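Local coordinates for protein rusticyanin (Thiobacillus ferrooxidans, PDB 2CAL) that carries electrons in the periplasm from cytochrome c552 to the A-type oxidase of iron respiration, using a single bound copper ion, at residues K15-K20 / D72-N77; V30-K35 / F53-K58. The protein carries 1 engineered substitution. All coordinates share one frame; numbering follows the deposited sequence. Where two conformers were deposited one is given.

Contact 1 of 2, residues K15-K20 / D72-N77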
loop_
_atom_site.group_PDB
_atom_site.type_symbol
_atom_site.label_atom_id
_atom_site.label_comp_id
_atom_site.label_asym_id
_atom_site.label_seq_id
_atom_site.Cartn_x
_atom_site.Cartn_y
_atom_site.Cartn_z
ATOM N N LYS A 15 -7.578 12.446 4.628
ATOM C CA LYS A 15 -6.624 13.499 4.230
ATOM C C LYS A 15 -5.564 13.672 5.323
ATOM O O LYS A 15 -4.365 13.754 5.003
ATOM C CB LYS A 15 -7.363 14.804 3.912
ATOM N N ALA A 16 -5.967 13.684 6.579
ATOM C CA ALA A 16 -5.014 13.823 7.691
ATOM C C ALA A 16 -4.009 12.689 7.695
ATOM O O ALA A 16 -2.823 12.889 7.952
ATOM C CB ALA A 16 -5.745 13.876 9.024
ATOM N N MET A 17 -4.481 11.465 7.450
ATOM C CA MET A 17 -3.578 10.347 7.454
ATOM C C MET A 17 -2.634 10.341 6.269
ATOM O O MET A 17 -1.454 10.045 6.384
ATOM C CB MET A 17 -4.382 9.007 7.496
ATOM C CG MET A 17 -5.146 8.786 8.787
ATOM S SD MET A 17 -5.841 7.132 9.032
ATOM C CE MET A 17 -7.250 7.196 7.954
ATOM N N LEU A 18 -3.087 10.697 5.061
ATOM C CA LEU A 18 -2.241 10.664 3.887
ATOM C C LEU A 18 -1.024 11.568 4.035
ATOM O O LEU A 18 0.044 11.287 3.489
ATOM C CB LEU A 18 -3.037 11.109 2.676
ATOM C CG LEU A 18 -4.165 10.204 2.225
ATOM C CD1 LEU A 18 -5.008 10.907 1.159
ATOM C CD2 LEU A 18 -3.594 8.900 1.681
ATOM N N GLU A 19 -1.253 12.682 4.762
ATOM C CA GLU A 19 -0.183 13.656 5.013
ATOM C C GLU A 19 0.824 13.178 6.062
ATOM O O GLU A 19 1.824 13.876 6.357
ATOM C CB GLU A 19 -0.868 14.966 5.425
ATOM C CG GLU A 19 -1.759 15.568 4.348
ATOM C CD GLU A 19 -2.629 16.727 4.755
ATOM O OE1 GLU A 19 -2.713 17.059 5.950
ATOM O OE2 GLU A 19 -3.291 17.373 3.900
ATOM N N LYS A 20 0.696 11.996 6.650
ATOM C CA LYS A 20 1.631 11.491 7.645
ATOM C C LYS A 20 2.677 10.553 7.018
ATOM O O LYS A 20 3.444 9.979 7.820
ATOM C CB LYS A 20 0.902 10.725 8.743
ATOM C CG LYS A 20 0.159 11.513 9.790
ATOM C CD LYS A 20 0.098 12.989 9.765
ATOM C CE LYS A 20 -0.893 13.560 10.767
ATOM N NZ LYS A 20 -1.868 14.406 10.021
ATOM N N ASP A 72 6.001 1.176 9.530
ATOM C CA ASP A 72 4.605 1.223 9.964
ATOM C C ASP A 72 3.808 1.628 8.741
ATOM O O ASP A 72 3.955 2.744 8.203
ATOM C CB ASP A 72 4.442 2.233 11.091
ATOM C CG ASP A 72 4.998 1.762 12.413
ATOM O OD1 ASP A 72 5.342 0.574 12.650
ATOM O OD2 ASP A 72 5.095 2.645 13.301
ATOM N N VAL A 73 3.004 0.691 8.263
ATOM C CA VAL A 73 2.179 0.892 7.063
ATOM C C VAL A 73 0.729 1.191 7.514
ATOM O O VAL A 73 0.142 0.450 8.294
ATOM C CB VAL A 73 2.180 -0.334 6.144
ATOM C CG1 VAL A 73 1.365 -0.053 4.884
ATOM C CG2 VAL A 73 3.617 -0.687 5.767
ATOM N N THR A 74 0.185 2.241 6.959
ATOM C CA THR A 74 -1.250 2.547 7.030
ATOM C C THR A 74 -1.808 2.393 5.617
ATOM O O THR A 74 -1.228 2.926 4.667
ATOM C CB THR A 74 -1.488 3.995 7.488
ATOM O OG1 THR A 74 -0.827 4.199 8.754
ATOM C CG2 THR A 74 -2.976 4.249 7.668
ATOM N N PHE A 75 -2.845 1.566 5.464
ATOM C CA PHE A 75 -3.479 1.353 4.169
ATOM C C PHE A 75 -4.952 1.728 4.232
ATOM O O PHE A 75 -5.659 1.268 5.137
ATOM C CB PHE A 75 -3.330 -0.125 3.742
ATOM C CG PHE A 75 -4.098 -0.449 2.463
ATOM C CD1 PHE A 75 -3.872 0.199 1.272
ATOM C CD2 PHE A 75 -5.092 -1.424 2.499
ATOM C CE1 PHE A 75 -4.572 -0.086 0.127
ATOM C CE2 PHE A 75 -5.814 -1.735 1.345
ATOM C CZ PHE A 75 -5.571 -1.061 0.182
ATOM N N ILE A 76 -5.347 2.582 3.312
ATOM C CA ILE A 76 -6.697 3.144 3.219
ATOM C C ILE A 76 -7.307 2.787 1.883
ATOM O O ILE A 76 -6.692 3.012 0.858
ATOM C CB ILE A 76 -6.633 4.699 3.389
ATOM C CG1 ILE A 76 -5.829 5.153 4.608
ATOM C CG2 ILE A 76 -8.052 5.258 3.383
ATOM C CD1 ILE A 76 -5.390 6.590 4.507
ATOM N N ASN A 77 -8.524 2.256 1.901
ATOM C CA ASN A 77 -9.210 1.991 0.638
ATOM C C ASN A 77 -10.225 3.091 0.342
ATOM O O ASN A 77 -11.310 3.106 0.946
ATOM C CB ASN A 77 -9.925 0.638 0.658
ATOM C CG ASN A 77 -10.704 0.344 -0.585
ATOM O OD1 ASN A 77 -11.691 -0.468 -0.555
ATOM N ND2 ASN A 77 -10.381 0.968 -1.681
#
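The last turn of helix 11-18 packs on the outer face of a sheet of the rusticyanin beta-sandwich, where M17 and L18 close over I76 of strand 70-77. The CD1 methyl of I76 is the focus of the contact. It meets M17 at two points along that side chain, with M17 CE 4.0 Å from I76 CD1 and M17 CB equally near to it. L18, the next residue, reaches the same methyl with its CD2, 4.1 Å from I76 CD1. With CG1 set anti to its own carbonyl carbon (chi1 -50°), I76 extends this methyl toward the helix. M17 is bent at chi3 (-76°), which turns its terminal methyl back to I76 CD1 and CG1. Its sulfur lies farther along the strand, where M17 SD comes within 4.3 Å of T74 CG2. The hydroxyl of T74 is engaged separately, by D123 of strand 119-126. Y121 of that strand touches both M17 and I76, and L45 lies against L18, so the apolar patch continues beyond the two segments. At the helix end, K20 folds back and its NZ donates to A16 O at 2.7 Å, from above the carbonyl plane. Entirely apolar across the interface, this is helix-on-sheet packing, here by a short N-terminal helix laid on one face of the cupredoxin beta-sandwich.

Contact 2 of 2, residues V30-K35 / F53-K58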
loop_
_atom_site.group_PDB
_atom_site.type_symbol
_atom_site.label_atom_id
_atom_site.label_comp_id
_atom_site.label_asym_id
_atom_site.label_seq_id
_atom_site.Cartn_x
_atom_site.Cartn_y
_atom_site.Cartn_z
ATOM N N VAL A 30 9.954 7.300 -3.717
ATOM C CA VAL A 30 9.682 7.855 -2.394
ATOM C C VAL A 30 10.704 7.274 -1.390
ATOM O O VAL A 30 10.700 6.050 -1.195
ATOM C CB VAL A 30 8.258 7.626 -1.877
ATOM C CG1 VAL A 30 8.024 8.257 -0.507
ATOM C CG2 VAL A 30 7.206 8.148 -2.874
ATOM N N THR A 31 11.529 8.121 -0.799
ATOM C CA THR A 31 12.630 7.640 0.072
ATOM C C THR A 31 12.338 7.915 1.532
ATOM O O THR A 31 12.016 9.065 1.879
ATOM C CB THR A 31 13.948 8.321 -0.366
ATOM O OG1 THR A 31 14.287 7.908 -1.707
ATOM C CG2 THR A 31 15.140 7.891 0.472
ATOM N N TYR A 32 12.480 6.945 2.382
ATOM C CA TYR A 32 12.231 6.989 3.812
ATOM C C TYR A 32 13.536 6.914 4.622
ATOM O O TYR A 32 14.544 6.455 4.093
ATOM C CB TYR A 32 11.300 5.852 4.266
ATOM C CG TYR A 32 9.969 5.868 3.538
ATOM C CD1 TYR A 32 9.757 5.373 2.289
ATOM C CD2 TYR A 32 8.845 6.459 4.185
ATOM C CE1 TYR A 32 8.531 5.407 1.647
ATOM C CE2 TYR A 32 7.599 6.513 3.539
ATOM C CZ TYR A 32 7.457 5.985 2.293
ATOM O OH TYR A 32 6.263 6.017 1.611
ATOM N N SER A 33 13.494 7.421 5.846
ATOM C CA SER A 33 14.681 7.505 6.698
ATOM C C SER A 33 14.248 7.522 8.140
ATOM O O SER A 33 13.157 7.928 8.506
ATOM C CB SER A 33 15.497 8.739 6.359
ATOM O OG SER A 33 14.685 9.901 6.466
ATOM N N GLY A 34 15.128 7.092 9.059
ATOM C CA GLY A 34 14.900 7.025 10.471
ATOM C C GLY A 34 14.729 5.628 11.043
ATOM O O GLY A 34 14.742 4.642 10.268
ATOM N N LYS A 35 14.542 5.527 12.348
ATOM C CA LYS A 35 14.404 4.250 13.032
ATOM C C LYS A 35 13.065 3.590 12.749
ATOM O O LYS A 35 13.045 2.374 12.531
ATOM C CB LYS A 35 14.564 4.425 14.551
ATOM C CG LYS A 35 15.987 4.834 14.886
ATOM C CD LYS A 35 16.252 5.125 16.355
ATOM C CE LYS A 35 17.402 4.268 16.887
ATOM N NZ LYS A 35 18.635 5.009 17.281
ATOM N N PHE A 53 -2.176 2.138 -6.579
ATOM C CA PHE A 53 -1.932 2.641 -5.243
ATOM C C PHE A 53 -1.297 4.046 -5.311
ATOM O O PHE A 53 -0.439 4.248 -6.190
ATOM C CB PHE A 53 -0.939 1.749 -4.476
ATOM C CG PHE A 53 -1.404 0.330 -4.210
ATOM C CD1 PHE A 53 -2.316 0.074 -3.198
ATOM C CD2 PHE A 53 -0.906 -0.733 -4.967
ATOM C CE1 PHE A 53 -2.676 -1.250 -2.903
ATOM C CE2 PHE A 53 -1.235 -2.039 -4.671
ATOM C CZ PHE A 53 -2.122 -2.286 -3.635
ATOM N N GLU A 54 -1.685 4.899 -4.385
ATOM C CA GLU A 54 -1.012 6.184 -4.235
ATOM C C GLU A 54 -0.283 6.175 -2.886
ATOM O O GLU A 54 -0.830 5.786 -1.837
ATOM C CB GLU A 54 -2.006 7.347 -4.316
ATOM C CG GLU A 54 -2.380 7.720 -5.759
ATOM C CD GLU A 54 -3.147 6.615 -6.476
ATOM O OE1 GLU A 54 -4.265 6.237 -6.065
ATOM O OE2 GLU A 54 -2.559 6.203 -7.498
ATOM N N VAL A 55 0.937 6.686 -2.942
ATOM C CA VAL A 55 1.763 6.864 -1.750
ATOM C C VAL A 55 2.425 8.236 -1.914
ATOM O O VAL A 55 3.090 8.478 -2.919
ATOM C CB VAL A 55 2.848 5.772 -1.574
ATOM C CG1 VAL A 55 3.698 6.037 -0.326
ATOM C CG2 VAL A 55 2.220 4.398 -1.473
ATOM N N HIS A 56 2.220 9.095 -0.930
ATOM C CA HIS A 56 2.806 10.453 -0.950
ATOM C C HIS A 56 2.419 11.177 -2.239
ATOM O O HIS A 56 3.185 11.889 -2.871
ATOM C CB HIS A 56 4.348 10.423 -0.752
ATOM C CG HIS A 56 4.840 11.661 -0.029
ATOM N ND1 HIS A 56 5.280 11.580 1.254
ATOM C CD2 HIS A 56 4.874 12.945 -0.383
ATOM C CE1 HIS A 56 5.615 12.812 1.677
ATOM N NE2 HIS A 56 5.389 13.654 0.687
ATOM N N ASP A 57 1.152 10.965 -2.677
ATOM C CA ASP A 57 0.560 11.584 -3.827
ATOM C C ASP A 57 1.142 11.139 -5.162
ATOM O O ASP A 57 0.885 11.782 -6.185
ATOM C CB ASP A 57 0.631 13.124 -3.758
ATOM C CG ASP A 57 -0.610 13.761 -4.349
ATOM O OD1 ASP A 57 -1.716 13.215 -4.233
ATOM O OD2 ASP A 57 -0.401 14.841 -4.920
ATOM N N LYS A 58 1.884 10.033 -5.171
ATOM C CA LYS A 58 2.469 9.466 -6.385
ATOM C C LYS A 58 1.813 8.118 -6.705
ATOM O O LYS A 58 1.415 7.388 -5.806
ATOM C CB LYS A 58 3.979 9.250 -6.249
ATOM C CG LYS A 58 4.779 10.531 -5.928
ATOM C CD LYS A 58 4.615 11.575 -7.047
ATOM C CE LYS A 58 5.217 11.133 -8.365
ATOM N NZ LYS A 58 4.916 12.097 -9.470
#
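Polar and apolar surfaces meet where the side chain of Y32 ends against V55. The tightest approach is between Y32 OH and the methyl V55 CG1, at 3.2 Å, with the two side chains running obliquely to one another. The hydroxyl finds its hydrogen-bonding partner in D21, whose carboxylate also binds H56 ND1; D21, outside both segments, thus ties together one residue from each. Chi1 of Y32 (-57°) keeps CG away from the carbonyl carbon, and the ring extends from there toward V55.

V30 adds a looser van der Waals contact. Its CG2 lies 4.1 Å from the backbone V55 O and 4.2 Å from H56 CB, while the imidazole leads away from V30 to D21. V25 of strand 24-26 touches both V30 and H56, and L63 of strand 62-65 touches both Y32 and V55.

Backbone hydrogen bonds shape the 53-58 side. V55 N donates to K58 O and K58 N to V55 O, each at 3.0 Å, closing a type I' turn with H56 and D57 at its corners. Both corner residues have positive phi, as this turn requires. Here a tight beta-hairpin at the edge of one sheet packs against strand 29-31 and the loop after it, an inter-sheet contact of the cupredoxin beta-sandwich.

Contacts 1 and 2 have centres 11 Å apart, and each has one segment in the same sheet, in which strand 36-43 lies between strands 70-77 and 53-55. They touch directly through aromatic packing, F75 CE1 lying 3.8 Å from F53 CE1. In sequence, both segments of contact 2 fall between the two segments of contact 1. L45 joins them as well, touching L18 and giving its backbone N to E54 OE1. Neither contact supplies a copper ligand: the side chains of I76 and V55 are each about 13 Å from the copper, which is bound by H84, C137 and M147. F53 packs on the copper ligand M147.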